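Local coordinates for protein Nrps/pks (Streptomyces albus, PDB 4OPE) that probably acts as a ketosynthase domain that extends the growing chain by decarboxylative condensation in oxazolomycin biosynthesis by an AT-less type I polyketide synthase, at residues A[26-29]-A[30-33]; A[84-87]-A[88-91]; A[91-94]-A[95-98]; A[364-367]-A[368-372]. All coordinates share one frame; numbering follows the deposited sequence.

Contact 1: residues A[26-29]-A[30-33]; sequences QFWR and NLRE
Regular helical bonds from N30, L31, R32 and E33 N to the carbonyls of Q26, F27, W28 and R29 join these two turns, R32 N lying 2.8 Å from W28 O. Side-chain pairings run along them. The L31 methyl CD1 sits over one face of the F27 ring as a CH-pi contact. L31 CD1 is 3.9 Å from the centroid of the F27 ring and only 11° off its normal. F27 is placed for this by CG being anti to the backbone N (chi1 -169°), while CG of L31 lies beside its own N. The W28 indole takes the aliphatic part of R32 on one face. R32 CG is 3.5 Å above the plane, toward the rim, and CD is 3.5 Å from W28 NE1. H370 stacks on the other face, so both faces of the indole are covered. The helix is 24-33, which follows the first strand of the thiolase-type ketosynthase core and packs on helix 356-370 through F27, W28 and L31. The polar side is built differently. R29 holds Q26 OE1 side-on with NE and NH2, the NH2 bond being 2.8 Å. Both nitrogens approach from the same face of the Q26 amide, above its plane. The second amide atom, Q26 NE2, gives a weak bond of 2.9 Å to N30 OD1, with the amide planes 60° apart. N30 OD1 also accepts from R35, and N30 ND2 donates to K20 O. R29 NH1 makes a salt bridge to E475. The E33 carboxylate runs beside R29, with OE2 3.5 Å from R29 CG.

Contact 2: residues A[84-87]-A[88-91]; sequences SQVE and AEHI
S84 is the N-cap of the short helix 85-90, and its carbonyl O accepts from A88 N at 3.1 Å. The helix lies in the N-terminal half of the ketosynthase fold. The serine OG accepts from E87 N at 3.0 Å and so satisfies an amide of the first turn. E89 N bonds to Q85 O in the regular helical way. The same two residues also meet through their side chains. Q85 NE2 gives a fairly straight bond of 3.3 Å to E89 OE1. The acceptor lies in the amide plane of Q85, but the nitrogen reaches E89 from above the carboxylate plane. The amide and carboxylate planes are nearly perpendicular. The bend of Q85 at chi2 (67°) turns its amide along the helix to E89. Q85 NE2 has a second acceptor in R574 O. Q85 and A88 both pack on C575, so this side of the helix faces the C-terminal part of the chain. E87 points its carboxylate at R158, but that ion pair is long and weak. At the far end the helix tightens. H90 N bonds to E87 O at 2.9 Å and only weakly to V86 O. I91 N bonds to A88 O, with a weak bond to E87 O. The H90 imidazole lies alongside V86, its ring also touching A146 and L577. CG of H90 sits beside its own N (chi1 -76°), which swings the ring back over the last turn. H90 ND1 donates to V86 O at 2.9 Å and 173°, with the oxygen in the ring plane.

Contact 3: residues A[91-94]-A[95-98]; sequences IDPQ and ERIF
The R96 guanidinium meets I91 O with its edge and P93 with one face. NE and NH2 both donate to I91 O, at 3.0 Å and 2.9 Å, and the oxygen lies in the guanidinium plane. NH2 comes nearly in line with the C=O bond, whereas NE comes from above the carbonyl plane. P93 CA sits 3.8 Å above the plane, over the centre of the group. A bend at chi3 (-126°) brings the guanidinium back to the start of the helix. D92 is the N-cap of helix 93-108. Its OD1 accepts from Q94 N at 2.9 Å in an Asx turn, with P93 in the first turn, and its OD2 bonds to S150 OG. R96 thus ties the residue before the cap to the helix. A leucine in place of R96 would probably leave I91 O without both donors and let the link between helices 85-90 and 93-108 move more freely. On another side, the I91 and E95 side chains cross at about a right angle, with I91 CD1 3.3 Å from E95 OE1. E95 OE2 makes a salt bridge to R158 and a hydrogen bond with S154 OG, both on helix 152-163.

Contact 4: residues A[364-367]-A[368-372]; sequences VLLQ and FRHQE
F368 N donates to V364 O at 2.8 Å, and H370 N to L366 O at 3.0 Å and 175°. R369 N to L365 O continues the same helical ladder. Beyond H370 the bonds weaken. Q371 has a positive phi of 56°, and Q367 O receives only weak bonds from Q371 N and from E372 N, the latter at 3.5 Å. The Q367 side chain runs on past the turn, with CG 3.2 Å from E372 O. Its OE1 accepts from V374 N, and the carboxylate of E372 makes a salt bridge to R32. The F368 and V364 side chains run side by side, pointing the same way. V364 CG1 covers one face as a CH-pi contact, 4.2 Å from the centroid and toward the rim. CG1 of V364 is anti to its backbone N (chi1 170°), which sets this methyl toward the ring. L365 CD2 approaches F368 CD2 more loosely, at 4.5 Å. The ring also packs on A263 and A417 of the central sheet and meets W402. Replacing F368 by an alanine would probably open a gap between V364, W402 and those strands. R369 CG lies over the centre of the H370 ring, on the face turned away from W28, and H370 CD2 is 3.4 Å from L366 O. L366 faces F27 and W28 of helix 24-33. The end of helix 356-370 has the form of a Schellman motif: E372 N reaches back to Q367 O and Q371 N to F368 O, both weakly, and the chain then turns into strand 372-373.

Overall arrangement
All four contacts are local helical turns, and none closes a long loop, nests in another or crosses another. Contact 1 comes first, on helix 24-33 after strand 9-17. Contact 2 follows on helix 85-90 and runs straight into contact 3, which opens helix 93-108. The two share I91, and their centres are 10 Å apart. Contact 4 lies far along the chain, at the end of helix 356-370. In space it returns to contact 1, about 11 Å away between centres, where helix 356-370 meets helix 24-33 and joins the N-terminal and C-terminal halves of the ketosynthase. Contacts 2 and 3 lie on the opposite side of the chain's centre from contact 4.

Contact 1: residues A[26-29]-A[30-33]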
loop_
_atom_site.group_PDB
_atom_site.type_symbol
_atom_site.label_atom_id
_atom_site.label_comp_id
_atom_site.label_asym_id
_atom_site.label_seq_id
_atom_site.Cartn_x
_atom_site.Cartn_y
_atom_site.Cartn_z
ATOM N N GLN A 26 11.336 -27.531 2.851
ATOM C CA GLN A 26 11.769 -27.808 1.500
ATOM C C GLN A 26 12.568 -26.600 0.990
ATOM O O GLN A 26 13.586 -26.758 0.357
ATOM C CB GLN A 26 10.548 -28.170 0.645
ATOM C CG GLN A 26 10.870 -28.705 -0.737
ATOM C CD GLN A 26 11.857 -29.858 -0.704
ATOM O OE1 GLN A 26 11.647 -30.830 0.027
ATOM N NE2 GLN A 26 12.941 -29.757 -1.474
ATOM N N PHE A 27 12.175 -25.391 1.355
ATOM C CA PHE A 27 12.936 -24.231 0.970
ATOM C C PHE A 27 14.342 -24.330 1.486
ATOM O O PHE A 27 15.313 -24.043 0.768
ATOM C CB PHE A 27 12.253 -22.987 1.549
ATOM C CG PHE A 27 12.763 -21.647 1.025
ATOM C CD1 PHE A 27 13.068 -21.465 -0.301
ATOM C CD2 PHE A 27 12.873 -20.559 1.883
ATOM C CE1 PHE A 27 13.486 -20.214 -0.764
ATOM C CE2 PHE A 27 13.281 -19.313 1.425
ATOM C CZ PHE A 27 13.593 -19.142 0.110
ATOM N N TRP A 28 14.461 -24.758 2.735
ATOM C CA TRP A 28 15.765 -24.815 3.393
ATOM C C TRP A 28 16.665 -25.832 2.733
ATOM O O TRP A 28 17.779 -25.515 2.438
ATOM C CB TRP A 28 15.665 -25.086 4.881
ATOM C CG TRP A 28 17.036 -25.222 5.482
ATOM C CD1 TRP A 28 17.585 -26.346 6.033
ATOM C CD2 TRP A 28 18.065 -24.216 5.535
ATOM N NE1 TRP A 28 18.864 -26.100 6.443
ATOM C CE2 TRP A 28 19.189 -24.803 6.160
ATOM C CE3 TRP A 28 18.145 -22.886 5.123
ATOM C CZ2 TRP A 28 20.366 -24.103 6.397
ATOM C CZ3 TRP A 28 19.340 -22.164 5.384
ATOM C CH2 TRP A 28 20.424 -22.784 5.999
ATOM N N ARG A 29 16.160 -27.031 2.513
ATOM C CA ARG A 29 16.828 -28.071 1.738
ATOM C C ARG A 29 17.420 -27.500 0.437
ATOM O O ARG A 29 18.634 -27.705 0.120
ATOM C CB ARG A 29 15.798 -29.127 1.344
ATOM C CG ARG A 29 16.084 -30.571 1.718
ATOM C CD ARG A 29 15.122 -31.119 2.782
ATOM N NE ARG A 29 13.703 -30.994 2.416
ATOM C CZ ARG A 29 12.683 -31.087 3.276
ATOM N NH1 ARG A 29 12.895 -31.332 4.576
ATOM N NH2 ARG A 29 11.438 -30.923 2.840
ATOM N N ASN A 30 16.562 -26.774 -0.306
ATOM C CA ASN A 30 16.944 -26.223 -1.605
ATOM C C ASN A 30 18.031 -25.186 -1.505
ATOM O O ASN A 30 18.955 -25.191 -2.293
ATOM C CB ASN A 30 15.757 -25.598 -2.288
ATOM C CG ASN A 30 14.713 -26.608 -2.688
ATOM O OD1 ASN A 30 14.898 -27.828 -2.513
ATOM N ND2 ASN A 30 13.585 -26.106 -3.227
ATOM N N LEU A 31 17.911 -24.264 -0.559
ATOM C CA LEU A 31 18.985 -23.288 -0.311
ATOM C C LEU A 31 20.236 -24.012 0.075
ATOM O O LEU A 31 21.294 -23.668 -0.376
ATOM C CB LEU A 31 18.641 -22.359 0.855
ATOM C CG LEU A 31 17.460 -21.430 0.601
ATOM C CD1 LEU A 31 16.846 -20.940 1.903
ATOM C CD2 LEU A 31 17.874 -20.254 -0.259
ATOM N N ARG A 32 20.119 -24.991 0.949
ATOM C CA ARG A 32 21.298 -25.674 1.504
ATOM C C ARG A 32 22.080 -26.395 0.411
ATOM O O ARG A 32 23.264 -26.327 0.391
ATOM C CB ARG A 32 20.909 -26.691 2.610
ATOM C CG ARG A 32 21.822 -26.614 3.836
ATOM C CD ARG A 32 21.548 -27.663 4.897
ATOM N NE ARG A 32 22.277 -28.887 4.607
ATOM C CZ ARG A 32 23.439 -29.265 5.146
ATOM N NH1 ARG A 32 23.976 -30.408 4.753
ATOM N NH2 ARG A 32 24.078 -28.537 6.062
ATOM N N GLU A 33 21.387 -27.046 -0.507
ATOM C CA GLU A 33 22.009 -27.799 -1.588
ATOM C C GLU A 33 22.422 -26.940 -2.794
ATOM O O GLU A 33 23.025 -27.455 -3.752
ATOM C CB GLU A 33 21.043 -28.873 -2.070
ATOM C CG GLU A 33 20.761 -29.975 -1.042
ATOM C CD GLU A 33 19.464 -30.761 -1.306
ATOM O OE1 GLU A 33 19.040 -30.881 -2.503
ATOM O OE2 GLU A 33 18.873 -31.247 -0.290
#

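Contact 2: residues A[84-87]-A[88-91]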
loop_
_atom_site.group_PDB
_atom_site.type_symbol
_atom_site.label_atom_id
_atom_site.label_comp_id
_atom_site.label_asym_id
_atom_site.label_seq_id
_atom_site.Cartn_x
_atom_site.Cartn_y
_atom_site.Cartn_z
ATOM N N SER A 84 -17.704 -19.616 -1.747
ATOM C CA SER A 84 -18.151 -20.489 -2.811
ATOM C C SER A 84 -17.021 -20.799 -3.765
ATOM O O SER A 84 -16.106 -19.987 -3.959
ATOM C CB SER A 84 -19.251 -19.794 -3.595
ATOM O OG SER A 84 -18.760 -18.584 -4.124
ATOM N N GLN A 85 -17.123 -21.971 -4.377
ATOM C CA GLN A 85 -16.253 -22.372 -5.474
ATOM C C GLN A 85 -16.214 -21.311 -6.591
ATOM O O GLN A 85 -15.160 -21.016 -7.136
ATOM C CB GLN A 85 -16.738 -23.712 -6.034
ATOM C CG GLN A 85 -16.178 -24.089 -7.395
ATOM C CD GLN A 85 -14.699 -24.356 -7.342
ATOM O OE1 GLN A 85 -14.181 -24.791 -6.315
ATOM N NE2 GLN A 85 -14.002 -24.105 -8.450
ATOM N N VAL A 86 -17.374 -20.764 -6.923
ATOM C CA VAL A 86 -17.484 -19.830 -8.024
ATOM C C VAL A 86 -16.776 -18.542 -7.660
ATOM O O VAL A 86 -16.008 -18.016 -8.466
ATOM C CB VAL A 86 -18.974 -19.632 -8.522
ATOM C CG1 VAL A 86 -19.343 -18.176 -8.834
ATOM C CG2 VAL A 86 -19.207 -20.469 -9.784
ATOM N N GLU A 87 -17.015 -18.032 -6.462
ATOM C CA GLU A 87 -16.300 -16.846 -6.054
ATOM C C GLU A 87 -14.778 -17.085 -6.177
ATOM O O GLU A 87 -14.061 -16.234 -6.682
ATOM C CB GLU A 87 -16.682 -16.411 -4.636
ATOM C CG GLU A 87 -15.821 -15.254 -4.133
ATOM C CD GLU A 87 -16.460 -14.412 -3.020
ATOM O OE1 GLU A 87 -17.180 -14.963 -2.130
ATOM O OE2 GLU A 87 -16.209 -13.176 -3.036
ATOM N N ALA A 88 -14.293 -18.240 -5.741
ATOM C CA ALA A 88 -12.861 -18.516 -5.763
ATOM C C ALA A 88 -12.262 -18.431 -7.162
ATOM O O ALA A 88 -11.190 -17.831 -7.336
ATOM C CB ALA A 88 -12.545 -19.879 -5.147
ATOM N N GLU A 89 -12.941 -19.027 -8.141
ATOM C CA GLU A 89 -12.495 -18.964 -9.522
ATOM C C GLU A 89 -12.318 -17.523 -10.015
ATOM O O GLU A 89 -11.542 -17.291 -10.938
ATOM C CB GLU A 89 -13.507 -19.615 -10.457
ATOM C CG GLU A 89 -13.650 -21.109 -10.363
ATOM C CD GLU A 89 -14.792 -21.643 -11.224
ATOM O OE1 GLU A 89 -14.859 -22.886 -11.388
ATOM O OE2 GLU A 89 -15.622 -20.834 -11.732
ATOM N N HIS A 90 -13.062 -16.592 -9.421
ATOM C CA HIS A 90 -13.156 -15.225 -9.933
ATOM C C HIS A 90 -12.208 -14.266 -9.205
ATOM O O HIS A 90 -12.093 -13.106 -9.615
ATOM C CB HIS A 90 -14.628 -14.700 -9.926
ATOM C CG HIS A 90 -15.468 -15.257 -11.035
ATOM N ND1 HIS A 90 -16.145 -16.454 -10.929
ATOM C CD2 HIS A 90 -15.706 -14.806 -12.288
ATOM C CE1 HIS A 90 -16.765 -16.718 -12.064
ATOM N NE2 HIS A 90 -16.515 -15.733 -12.907
ATOM N N ILE A 91 -11.535 -14.722 -8.144
ATOM C CA ILE A 91 -10.490 -13.907 -7.558
ATOM C C ILE A 91 -9.098 -14.480 -7.781
ATOM O O ILE A 91 -8.915 -15.682 -7.953
ATOM C CB ILE A 91 -10.709 -13.630 -6.076
ATOM C CG1 ILE A 91 -10.297 -14.832 -5.269
ATOM C CG2 ILE A 91 -12.161 -13.264 -5.851
ATOM C CD1 ILE A 91 -10.468 -14.655 -3.779
#

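Contact 3: residues A[91-94]-A[95-98]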
loop_
_atom_site.group_PDB
_atom_site.type_symbol
_atom_site.label_atom_id
_atom_site.label_comp_id
_atom_site.label_asym_id
_atom_site.label_seq_id
_atom_site.Cartn_x
_atom_site.Cartn_y
_atom_site.Cartn_z
ATOM N N ILE A 91 -11.535 -14.722 -8.144
ATOM C CA ILE A 91 -10.490 -13.907 -7.558
ATOM C C ILE A 91 -9.098 -14.480 -7.781
ATOM O O ILE A 91 -8.915 -15.682 -7.953
ATOM C CB ILE A 91 -10.709 -13.630 -6.076
ATOM C CG1 ILE A 91 -10.297 -14.832 -5.269
ATOM C CG2 ILE A 91 -12.161 -13.264 -5.851
ATOM C CD1 ILE A 91 -10.468 -14.655 -3.779
ATOM N N ASP A 92 -8.145 -13.546 -7.769
ATOM C CA ASP A 92 -6.739 -13.753 -8.081
ATOM C C ASP A 92 -6.162 -14.772 -7.133
ATOM O O ASP A 92 -6.461 -14.723 -5.960
ATOM C CB ASP A 92 -6.008 -12.423 -7.870
ATOM C CG ASP A 92 -4.667 -12.369 -8.549
ATOM O OD1 ASP A 92 -3.810 -13.252 -8.302
ATOM O OD2 ASP A 92 -4.470 -11.405 -9.323
ATOM N N PRO A 93 -5.302 -15.679 -7.622
ATOM C CA PRO A 93 -4.677 -16.652 -6.751
ATOM C C PRO A 93 -3.784 -16.044 -5.685
ATOM O O PRO A 93 -3.506 -16.677 -4.701
ATOM C CB PRO A 93 -3.858 -17.518 -7.724
ATOM C CG PRO A 93 -3.786 -16.769 -8.965
ATOM C CD PRO A 93 -5.050 -15.999 -9.025
ATOM N N GLN A 94 -3.351 -14.810 -5.866
ATOM C CA GLN A 94 -2.603 -14.115 -4.825
ATOM C C GLN A 94 -3.463 -13.996 -3.571
ATOM O O GLN A 94 -2.984 -14.243 -2.487
ATOM C CB GLN A 94 -2.099 -12.749 -5.327
ATOM C CG GLN A 94 -1.147 -12.902 -6.509
ATOM C CD GLN A 94 -0.670 -11.600 -7.172
ATOM O OE1 GLN A 94 0.363 -11.598 -7.871
ATOM N NE2 GLN A 94 -1.409 -10.518 -6.987
ATOM N N GLU A 95 -4.723 -13.624 -3.709
ATOM C CA GLU A 95 -5.617 -13.525 -2.545
ATOM C C GLU A 95 -5.812 -14.884 -1.858
ATOM O O GLU A 95 -5.764 -15.013 -0.670
ATOM C CB GLU A 95 -6.963 -12.976 -2.992
ATOM C CG GLU A 95 -7.935 -12.641 -1.872
ATOM C CD GLU A 95 -9.139 -11.802 -2.339
ATOM O OE1 GLU A 95 -9.342 -11.571 -3.552
ATOM O OE2 GLU A 95 -9.915 -11.371 -1.475
ATOM N N ARG A 96 -5.950 -15.922 -2.636
ATOM C CA ARG A 96 -6.215 -17.215 -2.071
ATOM C C ARG A 96 -5.013 -17.812 -1.372
ATOM O O ARG A 96 -5.107 -18.379 -0.289
ATOM C CB ARG A 96 -6.633 -18.141 -3.183
ATOM C CG ARG A 96 -7.795 -17.603 -4.032
ATOM C CD ARG A 96 -8.213 -18.648 -5.034
ATOM N NE ARG A 96 -8.222 -18.147 -6.392
ATOM C CZ ARG A 96 -7.822 -18.839 -7.440
ATOM N NH1 ARG A 96 -7.286 -20.052 -7.323
ATOM N NH2 ARG A 96 -7.939 -18.296 -8.620
ATOM N N ILE A 97 -3.870 -17.699 -2.020
ATOM C CA ILE A 97 -2.655 -18.279 -1.503
ATOM C C ILE A 97 -2.209 -17.568 -0.248
ATOM O O ILE A 97 -1.744 -18.195 0.710
ATOM C CB ILE A 97 -1.581 -18.247 -2.577
ATOM C CG1 ILE A 97 -1.957 -19.301 -3.619
ATOM C CG2 ILE A 97 -0.209 -18.504 -1.971
ATOM C CD1 ILE A 97 -0.989 -19.402 -4.768
ATOM N N PHE A 98 -2.345 -16.258 -0.240
ATOM C CA PHE A 98 -1.982 -15.527 0.936
ATOM C C PHE A 98 -2.832 -15.913 2.173
ATOM O O PHE A 98 -2.354 -15.883 3.302
ATOM C CB PHE A 98 -2.059 -14.039 0.663
ATOM C CG PHE A 98 -1.389 -13.215 1.685
ATOM C CD1 PHE A 98 -0.036 -13.342 1.914
ATOM C CD2 PHE A 98 -2.085 -12.333 2.423
ATOM C CE1 PHE A 98 0.611 -12.586 2.884
ATOM C CE2 PHE A 98 -1.441 -11.567 3.398
ATOM C CZ PHE A 98 -0.093 -11.704 3.627
#

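Contact 4: residues A[364-367]-A[368-372]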
loop_
_atom_site.group_PDB
_atom_site.type_symbol
_atom_site.label_atom_id
_atom_site.label_comp_id
_atom_site.label_asym_id
_atom_site.label_seq_id
_atom_site.Cartn_x
_atom_site.Cartn_y
_atom_site.Cartn_z
ATOM N N VAL A 364 17.283 -15.514 5.376
ATOM C CA VAL A 364 18.103 -15.127 6.521
ATOM C C VAL A 364 17.635 -15.796 7.833
ATOM O O VAL A 364 18.439 -16.323 8.620
ATOM C CB VAL A 364 18.074 -13.615 6.679
ATOM C CG1 VAL A 364 18.712 -13.178 7.996
ATOM C CG2 VAL A 364 18.797 -13.006 5.503
ATOM N N LEU A 365 16.329 -15.771 8.075
ATOM C CA LEU A 365 15.827 -16.421 9.265
ATOM C C LEU A 365 16.283 -17.864 9.333
ATOM O O LEU A 365 16.644 -18.330 10.378
ATOM C CB LEU A 365 14.303 -16.347 9.318
ATOM C CG LEU A 365 13.769 -14.917 9.386
ATOM C CD1 LEU A 365 12.247 -14.886 9.422
ATOM C CD2 LEU A 365 14.349 -14.150 10.566
ATOM N N LEU A 366 16.237 -18.580 8.229
ATOM C CA LEU A 366 16.678 -19.968 8.213
ATOM C C LEU A 366 18.156 -20.038 8.457
ATOM O O LEU A 366 18.624 -20.924 9.124
ATOM C CB LEU A 366 16.341 -20.657 6.881
ATOM C CG LEU A 366 14.831 -20.810 6.729
ATOM C CD1 LEU A 366 14.344 -21.072 5.303
ATOM C CD2 LEU A 366 14.369 -21.888 7.719
ATOM N N GLN A 367 18.900 -19.097 7.924
ATOM C CA GLN A 367 20.333 -19.091 8.200
ATOM C C GLN A 367 20.567 -18.963 9.732
ATOM O O GLN A 367 21.332 -19.743 10.315
ATOM C CB GLN A 367 21.058 -18.034 7.354
ATOM C CG GLN A 367 21.162 -18.471 5.908
ATOM C CD GLN A 367 22.051 -17.590 5.025
ATOM O OE1 GLN A 367 22.541 -18.018 3.988
ATOM N NE2 GLN A 367 22.265 -16.370 5.436
ATOM N N PHE A 368 19.882 -18.017 10.373
ATOM C CA PHE A 368 20.001 -17.853 11.801
ATOM C C PHE A 368 19.716 -19.187 12.474
ATOM O O PHE A 368 20.530 -19.659 13.297
ATOM C CB PHE A 368 19.041 -16.809 12.332
ATOM C CG PHE A 368 19.457 -15.370 12.089
ATOM C CD1 PHE A 368 20.755 -15.010 11.798
ATOM C CD2 PHE A 368 18.513 -14.358 12.213
ATOM C CE1 PHE A 368 21.094 -13.667 11.620
ATOM C CE2 PHE A 368 18.844 -13.017 12.045
ATOM C CZ PHE A 368 20.148 -12.671 11.747
ATOM N N ARG A 369 18.612 -19.828 12.098
ATOM C CA ARG A 369 18.188 -21.029 12.802
ATOM C C ARG A 369 19.210 -22.172 12.682
ATOM O O ARG A 369 19.529 -22.805 13.663
ATOM C CB ARG A 369 16.829 -21.524 12.327
ATOM C CG ARG A 369 16.565 -22.937 12.838
ATOM C CD ARG A 369 15.152 -23.457 12.613
ATOM N NE ARG A 369 14.126 -22.533 13.126
ATOM C CZ ARG A 369 12.825 -22.547 12.789
ATOM N NH1 ARG A 369 12.334 -23.448 11.928
ATOM N NH2 ARG A 369 12.004 -21.639 13.316
ATOM N N HIS A 370 19.680 -22.445 11.469
ATOM C CA HIS A 370 20.622 -23.509 11.241
ATOM C C HIS A 370 22.084 -23.059 11.302
ATOM O O HIS A 370 22.966 -23.864 11.186
ATOM C CB HIS A 370 20.362 -24.139 9.878
ATOM C CG HIS A 370 18.981 -24.660 9.713
ATOM N ND1 HIS A 370 18.541 -25.797 10.347
ATOM C CD2 HIS A 370 17.944 -24.218 8.971
ATOM C CE1 HIS A 370 17.281 -26.025 10.021
ATOM N NE2 HIS A 370 16.896 -25.085 9.179
ATOM N N GLN A 371 22.343 -21.782 11.477
ATOM C CA GLN A 371 23.711 -21.304 11.667
ATOM C C GLN A 371 24.637 -21.711 10.526
ATOM O O GLN A 371 25.781 -22.124 10.736
ATOM C CB GLN A 371 24.251 -21.777 12.995
ATOM C CG GLN A 371 23.432 -21.288 14.161
ATOM C CD GLN A 371 23.980 -21.758 15.489
ATOM O OE1 GLN A 371 24.552 -22.830 15.594
ATOM N NE2 GLN A 371 23.809 -20.956 16.505
ATOM N N GLU A 372 24.127 -21.545 9.318
ATOM C CA GLU A 372 24.838 -21.877 8.117
ATOM C C GLU A 372 24.631 -20.777 7.129
ATOM O O GLU A 372 23.601 -20.136 7.126
ATOM C CB GLU A 372 24.333 -23.196 7.509
ATOM C CG GLU A 372 24.725 -24.407 8.304
ATOM C CD GLU A 372 24.352 -25.720 7.638
ATOM O OE1 GLU A 372 23.226 -25.889 7.143
ATOM O OE2 GLU A 372 25.201 -26.639 7.629
#